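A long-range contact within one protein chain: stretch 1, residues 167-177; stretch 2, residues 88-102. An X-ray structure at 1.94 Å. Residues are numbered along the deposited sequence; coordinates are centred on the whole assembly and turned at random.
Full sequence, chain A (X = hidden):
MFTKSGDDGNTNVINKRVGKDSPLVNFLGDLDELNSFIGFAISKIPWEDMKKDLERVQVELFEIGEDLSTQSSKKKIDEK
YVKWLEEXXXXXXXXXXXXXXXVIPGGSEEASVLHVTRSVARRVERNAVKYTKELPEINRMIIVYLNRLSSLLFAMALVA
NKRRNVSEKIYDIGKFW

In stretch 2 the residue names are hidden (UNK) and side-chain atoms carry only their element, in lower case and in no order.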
# COMPACT_ATOMS: atom_id res chain seq x y z
N SER A 167 -21.53 4.91 -11.21
CA SER A 167 -21.87 3.54 -11.61
C SER A 167 -20.68 2.61 -11.43
O SER A 167 -19.53 3.01 -11.57
CB SER A 167 -22.26 3.48 -13.09
OG SER A 167 -23.37 4.31 -13.36
N GLU A 168 -20.97 1.35 -11.12
CA GLU A 168 -19.93 0.35 -10.96
C GLU A 168 -19.44 -0.08 -12.35
O GLU A 168 -20.24 -0.19 -13.29
CB GLU A 168 -20.48 -0.89 -10.26
CG GLU A 168 -21.00 -0.65 -8.85
CD GLU A 168 -19.92 -0.17 -7.92
OE1 GLU A 168 -18.74 -0.47 -8.18
OE2 GLU A 168 -20.25 0.50 -6.92
N LYS A 169 -18.14 -0.30 -12.47
CA LYS A 169 -17.55 -0.78 -13.71
C LYS A 169 -17.50 -2.30 -13.49
O LYS A 169 -17.08 -2.73 -12.43
CB LYS A 169 -16.13 -0.26 -13.90
CG LYS A 169 -15.98 1.24 -13.74
CD LYS A 169 -16.49 1.99 -14.94
CE LYS A 169 -16.12 3.49 -14.83
NZ LYS A 169 -16.38 4.20 -16.10
N ILE A 170 -17.90 -3.08 -14.48
CA ILE A 170 -17.96 -4.53 -14.37
C ILE A 170 -17.12 -5.31 -15.41
O ILE A 170 -17.07 -4.94 -16.59
CB ILE A 170 -19.44 -5.02 -14.56
CG1 ILE A 170 -20.42 -4.14 -13.76
CG2 ILE A 170 -19.57 -6.52 -14.16
CD1 ILE A 170 -20.27 -4.18 -12.24
N TYR A 171 -16.45 -6.36 -14.94
CA TYR A 171 -15.71 -7.28 -15.81
C TYR A 171 -16.61 -8.50 -15.56
O TYR A 171 -16.39 -9.30 -14.65
CB TYR A 171 -14.31 -7.56 -15.29
CG TYR A 171 -13.57 -8.51 -16.21
CD1 TYR A 171 -12.93 -8.04 -17.37
CD2 TYR A 171 -13.54 -9.89 -15.95
CE1 TYR A 171 -12.27 -8.91 -18.23
CE2 TYR A 171 -12.88 -10.77 -16.82
CZ TYR A 171 -12.25 -10.27 -17.94
OH TYR A 171 -11.54 -11.12 -18.75
N ASP A 172 -17.64 -8.58 -16.39
CA ASP A 172 -18.69 -9.57 -16.27
C ASP A 172 -18.39 -11.06 -16.37
O ASP A 172 -18.00 -11.55 -17.43
CB ASP A 172 -19.79 -9.21 -17.28
CG ASP A 172 -21.15 -9.56 -16.77
OD1 ASP A 172 -21.31 -10.67 -16.23
OD2 ASP A 172 -22.07 -8.71 -16.92
N ILE A 173 -18.61 -11.77 -15.27
CA ILE A 173 -18.37 -13.22 -15.25
C ILE A 173 -19.69 -13.99 -15.20
O ILE A 173 -19.69 -15.21 -15.03
CB ILE A 173 -17.49 -13.65 -14.05
CG1 ILE A 173 -18.16 -13.24 -12.73
CG2 ILE A 173 -16.12 -13.05 -14.20
CD1 ILE A 173 -17.61 -13.92 -11.52
N GLY A 174 -20.81 -13.28 -15.32
CA GLY A 174 -22.10 -13.95 -15.34
C GLY A 174 -22.83 -14.20 -14.04
O GLY A 174 -23.90 -14.81 -14.04
N LYS A 175 -22.28 -13.72 -12.93
CA LYS A 175 -22.91 -13.91 -11.62
C LYS A 175 -23.18 -12.54 -11.00
O LYS A 175 -22.56 -11.56 -11.40
CB LYS A 175 -21.96 -14.69 -10.70
CG LYS A 175 -21.62 -16.10 -11.17
CD LYS A 175 -22.81 -17.02 -10.99
CE LYS A 175 -23.24 -17.04 -9.51
NZ LYS A 175 -24.38 -17.96 -9.28
N PHE A 176 -24.09 -12.47 -10.03
CA PHE A 176 -24.32 -11.20 -9.34
C PHE A 176 -24.43 -11.47 -7.84
O PHE A 176 -24.69 -12.61 -7.41
CB PHE A 176 -25.57 -10.47 -9.88
CG PHE A 176 -26.89 -11.12 -9.51
CD1 PHE A 176 -27.48 -10.88 -8.27
CD2 PHE A 176 -27.54 -11.97 -10.41
CE1 PHE A 176 -28.71 -11.47 -7.91
CE2 PHE A 176 -28.76 -12.57 -10.07
CZ PHE A 176 -29.35 -12.32 -8.82
N TRP A 177 -24.20 -10.45 -7.04
CA TRP A 177 -24.27 -10.61 -5.60
C TRP A 177 -25.28 -9.64 -5.01
O TRP A 177 -25.15 -8.42 -5.28
CB TRP A 177 -22.90 -10.36 -4.97
CG TRP A 177 -22.97 -10.43 -3.48
CD1 TRP A 177 -23.43 -11.49 -2.73
CD2 TRP A 177 -22.63 -9.40 -2.54
NE1 TRP A 177 -23.38 -11.18 -1.39
CE2 TRP A 177 -22.89 -9.91 -1.25
CE3 TRP A 177 -22.12 -8.10 -2.67
CZ2 TRP A 177 -22.67 -9.16 -0.09
CZ3 TRP A 177 -21.89 -7.35 -1.52
CH2 TRP A 177 -22.16 -7.88 -0.25
OXT TRP A 177 -26.19 -10.10 -4.29
N UNK A 88 -23.57 -6.18 9.33
CA UNK A 88 -23.39 -4.86 8.72
C UNK A 88 -23.24 -5.04 7.21
O UNK A 88 -23.71 -4.21 6.42
c UNK A 88 -24.56 -0.91 9.74
n UNK A 88 -24.39 0.22 9.06
c UNK A 88 -22.33 -3.70 10.77
n UNK A 88 -25.79 -1.33 10.00
c UNK A 88 -22.16 -4.13 9.31
n UNK A 88 -23.50 -1.59 10.17
c UNK A 88 -23.58 -2.83 10.94
N UNK A 89 -22.60 -6.13 6.80
CA UNK A 89 -22.43 -6.37 5.37
C UNK A 89 -23.83 -6.48 4.74
O UNK A 89 -24.11 -5.86 3.70
o UNK A 89 -20.28 -7.49 5.66
c UNK A 89 -21.61 -7.66 5.12
c UNK A 89 -21.49 -7.95 3.62
N UNK A 90 -24.72 -7.24 5.37
CA UNK A 90 -26.09 -7.38 4.87
C UNK A 90 -26.80 -6.03 4.75
O UNK A 90 -27.48 -5.78 3.77
c UNK A 90 -26.48 -9.76 5.55
c UNK A 90 -26.94 -8.32 5.76
c UNK A 90 -28.43 -8.16 5.42
N UNK A 91 -26.63 -5.15 5.74
CA UNK A 91 -27.26 -3.82 5.70
C UNK A 91 -26.78 -2.92 4.56
O UNK A 91 -27.58 -2.22 3.92
o UNK A 91 -29.97 -2.74 7.74
c UNK A 91 -27.06 -3.09 7.04
o UNK A 91 -29.79 -4.95 7.67
c UNK A 91 -27.85 -3.69 8.20
c UNK A 91 -29.31 -3.80 7.85
N UNK A 92 -25.47 -2.92 4.30
CA UNK A 92 -24.95 -2.11 3.20
C UNK A 92 -25.44 -2.64 1.85
O UNK A 92 -25.80 -1.88 0.94
c UNK A 92 -22.91 -1.21 4.35
c UNK A 92 -22.07 0.48 6.39
c UNK A 92 -22.26 -1.73 5.47
c UNK A 92 -23.42 -2.11 3.25
c UNK A 92 -21.84 -0.89 6.50
c UNK A 92 -23.11 0.16 4.28
o UNK A 92 -21.67 1.35 7.38
c UNK A 92 -22.70 1.00 5.28
N UNK A 93 -25.47 -3.96 1.72
CA UNK A 93 -25.92 -4.57 0.49
C UNK A 93 -27.41 -4.28 0.28
O UNK A 93 -27.86 -4.16 -0.86
c UNK A 93 -25.65 -6.08 0.54
c UNK A 93 -25.97 -6.58 -1.95
n UNK A 93 -26.72 -7.46 -2.85
c UNK A 93 -26.41 -6.87 -0.50
c UNK A 93 -28.04 -7.42 -3.00
n UNK A 93 -28.66 -8.32 -3.76
n UNK A 93 -28.76 -6.52 -2.34
N UNK A 94 -28.17 -4.17 1.37
CA UNK A 94 -29.59 -3.84 1.22
C UNK A 94 -29.71 -2.47 0.59
O UNK A 94 -30.60 -2.22 -0.23
c UNK A 94 -30.33 -3.83 2.57
c UNK A 94 -30.70 -5.21 3.12
c UNK A 94 -32.19 -6.35 4.86
n UNK A 94 -31.46 -7.62 4.56
c UNK A 94 -31.38 -5.10 4.49
N UNK A 95 -28.79 -1.56 0.95
CA UNK A 95 -28.84 -0.22 0.39
C UNK A 95 -28.35 -0.16 -1.05
O UNK A 95 -28.93 0.53 -1.88
o UNK A 95 -27.02 2.96 2.77
o UNK A 95 -26.98 4.28 1.02
c UNK A 95 -28.16 2.24 0.76
c UNK A 95 -27.32 3.23 1.57
c UNK A 95 -28.01 0.77 1.23
N UNK A 96 -27.26 -0.87 -1.36
CA UNK A 96 -26.73 -0.81 -2.71
C UNK A 96 -27.55 -1.62 -3.70
O UNK A 96 -27.58 -1.32 -4.89
c UNK A 96 -25.27 -1.31 -2.76
o UNK A 96 -25.21 -2.70 -2.52
N UNK A 97 -28.22 -2.65 -3.20
CA UNK A 97 -28.97 -3.49 -4.12
C UNK A 97 -27.98 -4.47 -4.76
O UNK A 97 -26.77 -4.44 -4.45
N UNK A 98 -28.45 -5.34 -5.66
CA UNK A 98 -27.56 -6.32 -6.31
C UNK A 98 -26.55 -5.71 -7.27
O UNK A 98 -26.81 -4.71 -7.93
c UNK A 98 -28.54 -7.25 -7.03
c UNK A 98 -29.84 -5.47 -6.14
c UNK A 98 -29.67 -6.30 -7.43
N UNK A 99 -25.38 -6.33 -7.34
CA UNK A 99 -24.34 -5.86 -8.25
C UNK A 99 -23.78 -7.05 -9.04
O UNK A 99 -23.65 -8.15 -8.50
c UNK A 99 -23.17 -5.16 -7.47
c UNK A 99 -22.37 -6.21 -6.63
c UNK A 99 -22.23 -4.45 -8.44
N UNK A 100 -23.51 -6.83 -10.32
CA UNK A 100 -22.92 -7.86 -11.17
C UNK A 100 -21.46 -8.04 -10.75
O UNK A 100 -20.81 -7.08 -10.30
c UNK A 100 -25.14 -7.25 -15.71
c UNK A 100 -24.27 -7.35 -13.33
n UNK A 100 -26.48 -6.87 -15.23
c UNK A 100 -22.91 -7.40 -12.63
c UNK A 100 -24.08 -6.76 -14.73
N UNK A 101 -20.95 -9.26 -10.92
CA UNK A 101 -19.55 -9.58 -10.61
C UNK A 101 -18.84 -9.85 -11.94
O UNK A 101 -19.47 -10.33 -12.90
c UNK A 101 -20.30 -10.63 -8.39
c UNK A 101 -19.51 -10.82 -9.70
c UNK A 101 -20.33 -11.95 -7.60
c UNK A 101 -19.64 -9.50 -7.56
N UNK A 102 -17.55 -9.52 -12.06
CA UNK A 102 -16.74 -8.91 -11.00
C UNK A 102 -16.83 -7.39 -11.06
O UNK A 102 -16.98 -6.81 -12.12
c UNK A 102 -14.92 -12.63 -9.54
c UNK A 102 -13.86 -12.71 -11.70
c UNK A 102 -14.21 -11.38 -11.92
c UNK A 102 -15.27 -11.30 -9.77
c UNK A 102 -15.26 -9.24 -11.18
c UNK A 102 -14.92 -10.67 -10.96
c UNK A 102 -14.21 -13.34 -10.51

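Position 88 carries three carbons, a nitrogen, and a carbon bearing two more nitrogens, the guanidinium of arginine; Arg-88 lies out of reach of stretch 1. At 89 a single carbon bears one oxygen and one carbon, hence threonine, and the methyl CG2 of Thr-89 meets the edge of the Trp-177 ring, 3.9 Å from CH2. Position 90 has one carbon carrying two others: Val-90, directed away. Three carbons, the third with two oxygens, make 91 Glu-91, and a six-carbon ring bearing an oxygen makes 92 Tyr-92; neither touches stretch 1.

At 93 another guanidinium ends a three-carbon chain that crosses one face of the Trp-177 indole and reaches the terminal carboxylate. This is Arg-93. Its CD sits 4.2 Å from the centroid of the six-membered ring of Trp-177, and Arg-93 NH2 donates to Trp-177 OXT at 3.1 Å; NE forms a salt bridge with the same oxygen.

Four carbons in a row ending in nitrogen identify 94 as Lys-94, three carbons ending in two oxygens identify 95 as Glu-95, and one carbon with one oxygen identifies 96 as Ser-96; none of the three comes within contact of stretch 1. Position 97 has no side-chain atoms and is Gly-97, whose positive phi takes the chain out of the helix. At 98 three carbons close onto the backbone nitrogen: Pro-98, with CB 4.0 Å from Phe-176 CD1.

The forked three-carbon side chain at 99 packs against Glu-168, Ile-170 and Trp-177, as Val-99. Position 100, four carbons and a terminal nitrogen, is Lys-100; its CD lies 3.6 Å from Asp-172 OD2. Four carbons forked at the second make 101 Leu-101, with CD1 4.0 Å from Trp-177 CB. Finally, 102 has one carbon and a six-carbon ring with no oxygen, so it is Phe-102, preceded by a cis peptide. Ile-173 CD1 lies over its face, 3.7 Å from the ring centroid.

The contact works mainly through antiparallel backbone pairing. Val-99 and Trp-177 exchange two hydrogen bonds, N to O at 2.9 Å and O to N at 2.8 Å, respectively. Leu-101 N then donates to Lys-175 O (2.8 Å), while Leu-101 O accepts from Ile-173 N (2.9 Å). Past the corner at Gly-174, Tyr-171 and Phe-102 pair reciprocally, N to O at 2.9 Å and O to N at 2.8 Å. Arg-93 then ties the chain's C-terminus to the helix, matching charge at the carboxylate while its aliphatic part covers the indole.

Stretch 2 (88-102) RTVEYRKESGPVKLF
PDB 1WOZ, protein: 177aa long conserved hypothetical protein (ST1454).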